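Local coordinates for protein DspB (Aggregatibacter actinomycetemcomitans, PDB 1YHT) that probably hydrolyses the N-acetylglucosamine polymer that holds biofilms together, as a family 20 beta-N-acetylhexosaminidase built on a TIM barrel, at residues Ala61-Leu66 against Leu92-Leu97. Residues are numbered along the deposited sequence; the frame is centred on the assembly and turned at random.
Sequences AIESHL and LSYRQL
Two nitrogens of His65 grip the hydroxyl of Tyr94. His65 ND1 lies 2.8 Å from Tyr94 OH in a nearly straight hydrogen bond (177°), while the backbone His65 N adds a weak, bent one. The two rings meet rim to rim, with planes 25° apart. Glu63 lies over one face of the Tyr94 ring: its CG, anti to the backbone N (chi1 -173°), makes a CH-pi contact 3.6 Å from the ring centroid, and the extended chain beyond it carries the carboxylate on, stacked almost parallel to the ring. Glu63 OE1 accepts a hydrogen bond from Tyr94 N at 2.9 Å on its anti side, at the first turn of helix 94-106. The other oxygen, OE2, pairs with Arg70 in a salt bridge and accepts from Ala71 N. Next to this, a single beta bridge joins Ile62 and Leu92: Leu92 N donates to Ala61 O, and Glu63 N to Leu92 O, each at 2.9 Å. Ser93 is the N-cap, forming a capping box in which Gln96 N reaches Ser93 OG at 3.0 Å and Ser93 N reaches Gln96 OE1. The loop after strand 49-53 is thus tied to the start of helix 94-106, where the Glu63 carboxylate, facing the helix N-terminus and Arg70, is probably stabilised as the anion.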
ATOM      1  N   ALA A  61      -7.393  -3.897  -9.283  1.00  8.02           N
ATOM      2  CA  ALA A  61      -7.352  -5.341  -9.415  1.00  8.14           C
ATOM      3  C   ALA A  61      -8.429  -6.129  -8.651  1.00  7.84           C
ATOM      4  O   ALA A  61      -8.235  -7.318  -8.379  1.00  8.61           O
ATOM      5  CB  ALA A  61      -5.983  -5.838  -9.012  1.00  8.14           C
ATOM      6  N   ILE A  62      -9.552  -5.491  -8.325  1.00  8.47           N
ATOM      7  CA  ILE A  62     -10.708  -6.173  -7.735  1.00  8.19           C
ATOM      8  C   ILE A  62     -11.973  -5.749  -8.414  1.00  8.27           C
ATOM      9  O   ILE A  62     -12.044  -4.694  -9.020  1.00  8.33           O
ATOM     10  CB  ILE A  62     -10.843  -5.935  -6.180  1.00  8.33           C
ATOM     11  CG1 ILE A  62     -11.189  -4.479  -5.852  1.00  7.22           C
ATOM     12  CG2 ILE A  62      -9.555  -6.303  -5.522  1.00  9.80           C
ATOM     13  CD1 ILE A  62     -11.162  -4.173  -4.331  1.00  9.58           C
ATOM     14  N   GLU A  63     -12.996  -6.579  -8.251  1.00  8.90           N
ATOM     15  CA  GLU A  63     -14.297  -6.311  -8.766  1.00  8.01           C
ATOM     16  C   GLU A  63     -14.914  -5.059  -8.121  1.00  8.37           C
ATOM     17  O   GLU A  63     -14.654  -4.734  -6.933  1.00  7.93           O
ATOM     18  CB  GLU A  63     -15.199  -7.532  -8.553  1.00  8.86           C
ATOM     19  CG  GLU A  63     -16.550  -7.430  -9.215  1.00  7.66           C
ATOM     20  CD  GLU A  63     -17.290  -8.758  -9.401  1.00  9.60           C
ATOM     21  OE1 GLU A  63     -16.878  -9.837  -8.892  1.00  9.26           O
ATOM     22  OE2 GLU A  63     -18.275  -8.701 -10.134  1.00  8.21           O
ATOM     23  N   SER A  64     -15.771  -4.389  -8.893  1.00  7.78           N
ATOM     24  CA  SER A  64     -16.403  -3.132  -8.449  1.00  7.65           C
ATOM     25  C   SER A  64     -17.744  -2.883  -9.146  1.00  7.35           C
ATOM     26  O   SER A  64     -17.798  -2.845 -10.377  1.00  7.15           O
ATOM     27  CB  SER A  64     -15.514  -1.925  -8.747  1.00  8.20           C
ATOM     28  OG  SER A  64     -16.158  -0.712  -8.341  1.00  5.85           O
ATOM     29  N   HIS A  65     -18.801  -2.716  -8.347  1.00  6.19           N
ATOM     30  CA  HIS A  65     -20.068  -2.145  -8.846  1.00  7.58           C
ATOM     31  C   HIS A  65     -19.902  -0.663  -9.247  1.00  8.42           C
ATOM     32  O   HIS A  65     -20.302  -0.249 -10.312  1.00  7.08           O
ATOM     33  CB  HIS A  65     -21.162  -2.227  -7.764  1.00  7.93           C
ATOM     34  CG  HIS A  65     -21.879  -3.542  -7.689  1.00  7.33           C
ATOM     35  ND1 HIS A  65     -21.258  -4.717  -7.326  1.00  7.74           N
ATOM     36  CD2 HIS A  65     -23.193  -3.839  -7.854  1.00  7.04           C
ATOM     37  CE1 HIS A  65     -22.156  -5.694  -7.325  1.00 10.57           C
ATOM     38  NE2 HIS A  65     -23.339  -5.189  -7.669  1.00  8.14           N
ATOM     39  N   LEU A  66     -19.279   0.127  -8.369  1.00  9.61           N
ATOM     40  CA  LEU A  66     -19.160   1.583  -8.602  1.00 10.77           C
ATOM     41  C   LEU A  66     -18.370   1.929  -9.858  1.00 10.44           C
ATOM     42  O   LEU A  66     -18.712   2.881 -10.596  1.00 10.44           O
ATOM     43  CB  LEU A  66     -18.526   2.262  -7.365  1.00 11.89           C
ATOM     44  CG  LEU A  66     -19.433   2.833  -6.267  1.00 15.91           C
ATOM     45  CD1 LEU A  66     -20.395   1.880  -5.788  1.00 20.75           C
ATOM     46  CD2 LEU A  66     -18.602   3.288  -5.091  1.00 17.02           C
ATOM     47  N   LEU A  92      -9.772  -9.592  -9.243  1.00  8.42           N
ATOM     48  CA  LEU A  92     -10.329 -10.639  -8.373  1.00  7.61           C
ATOM     49  C   LEU A  92     -11.811 -10.453  -8.311  1.00  7.52           C
ATOM     50  O   LEU A  92     -12.290  -9.345  -8.016  1.00  8.38           O
ATOM     51  CB  LEU A  92      -9.716 -10.564  -6.964  1.00  7.62           C
ATOM     52  CG  LEU A  92      -8.253 -10.950  -6.864  1.00  8.00           C
ATOM     53  CD1 LEU A  92      -7.645 -10.515  -5.516  1.00  8.10           C
ATOM     54  CD2 LEU A  92      -8.015 -12.451  -7.141  1.00  8.25           C
ATOM     55  N   SER A  93     -12.561 -11.528  -8.537  1.00  7.71           N
ATOM     56  CA  SER A  93     -13.986 -11.478  -8.370  1.00  7.72           C
ATOM     57  C   SER A  93     -14.337 -11.405  -6.890  1.00  7.72           C
ATOM     58  O   SER A  93     -13.543 -11.767  -6.030  1.00  7.19           O
ATOM     59  CB  SER A  93     -14.661 -12.722  -8.976  1.00  8.26           C
ATOM     60  OG  SER A  93     -14.448 -13.845  -8.137  1.00  8.27           O
ATOM     61  N   TYR A  94     -15.561 -10.976  -6.605  1.00  8.95           N
ATOM     62  CA  TYR A  94     -16.063 -10.990  -5.229  1.00  8.68           C
ATOM     63  C   TYR A  94     -16.052 -12.405  -4.594  1.00  9.91           C
ATOM     64  O   TYR A  94     -15.761 -12.550  -3.422  1.00  9.12           O
ATOM     65  CB  TYR A  94     -17.498 -10.502  -5.174  1.00  9.25           C
ATOM     66  CG  TYR A  94     -17.737  -9.070  -5.567  1.00  7.46           C
ATOM     67  CD1 TYR A  94     -16.930  -8.019  -5.087  1.00  7.61           C
ATOM     68  CD2 TYR A  94     -18.810  -8.747  -6.376  1.00 10.93           C
ATOM     69  CE1 TYR A  94     -17.193  -6.703  -5.446  1.00  7.24           C
ATOM     70  CE2 TYR A  94     -19.088  -7.398  -6.720  1.00  8.77           C
ATOM     71  CZ  TYR A  94     -18.259  -6.404  -6.261  1.00  6.78           C
ATOM     72  OH  TYR A  94     -18.572  -5.085  -6.642  1.00  8.44           O
ATOM     73  N   ARG A  95     -16.406 -13.425  -5.363  1.00 10.12           N
ATOM     74  CA  ARG A  95     -16.317 -14.816  -4.875  1.00 11.42           C
ATOM     75  C   ARG A  95     -14.896 -15.230  -4.532  1.00  9.50           C
ATOM     76  O   ARG A  95     -14.630 -15.809  -3.470  1.00  8.64           O
ATOM     77  CB  ARG A  95     -16.945 -15.766  -5.901  1.00 12.57           C
ATOM     78  CG  ARG A  95     -16.714 -17.279  -5.633  1.00 16.15           C
ATOM     79  CD  ARG A  95     -17.729 -18.163  -6.407  1.00 23.03           C
ATOM     80  NE  ARG A  95     -18.381 -19.112  -5.459  1.00 31.66           N
ATOM     81  CZ  ARG A  95     -19.523 -18.904  -4.791  1.00 34.65           C
ATOM     82  NH1 ARG A  95     -20.241 -17.785  -4.968  1.00 36.90           N
ATOM     83  NH2 ARG A  95     -19.976 -19.849  -3.948  1.00 37.32           N
ATOM     84  N   GLN A  96     -13.969 -14.889  -5.412  1.00  8.65           N
ATOM     85  CA  GLN A  96     -12.554 -15.072  -5.143  1.00  8.02           C
ATOM     86  C   GLN A  96     -12.083 -14.337  -3.896  1.00  8.60           C
ATOM     87  O   GLN A  96     -11.384 -14.906  -3.062  1.00  7.05           O
ATOM     88  CB  GLN A  96     -11.706 -14.658  -6.337  1.00  8.09           C
ATOM     89  CG  GLN A  96     -11.842 -15.648  -7.465  1.00  9.66           C
ATOM     90  CD  GLN A  96     -11.260 -15.170  -8.788  1.00  9.62           C
ATOM     91  OE1 GLN A  96     -11.042 -13.987  -8.998  1.00  8.70           O
ATOM     92  NE2 GLN A  96     -11.006 -16.119  -9.688  1.00  6.38           N
ATOM     93  N   LEU A  97     -12.496 -13.081  -3.746  1.00  8.27           N
ATOM     94  CA  LEU A  97     -12.130 -12.320  -2.556  1.00  8.24           C
ATOM     95  C   LEU A  97     -12.736 -12.909  -1.281  1.00  7.70           C
ATOM     96  O   LEU A  97     -12.118 -12.873  -0.228  1.00  7.80           O
ATOM     97  CB  LEU A  97     -12.566 -10.892  -2.727  1.00  8.17           C
ATOM     98  CG  LEU A  97     -11.805 -10.070  -3.770  1.00 10.67           C
ATOM     99  CD1 LEU A  97     -12.641  -8.926  -4.308  1.00  9.89           C
ATOM    100  CD2 LEU A  97     -10.479  -9.600  -3.192  1.00 12.19           C
TER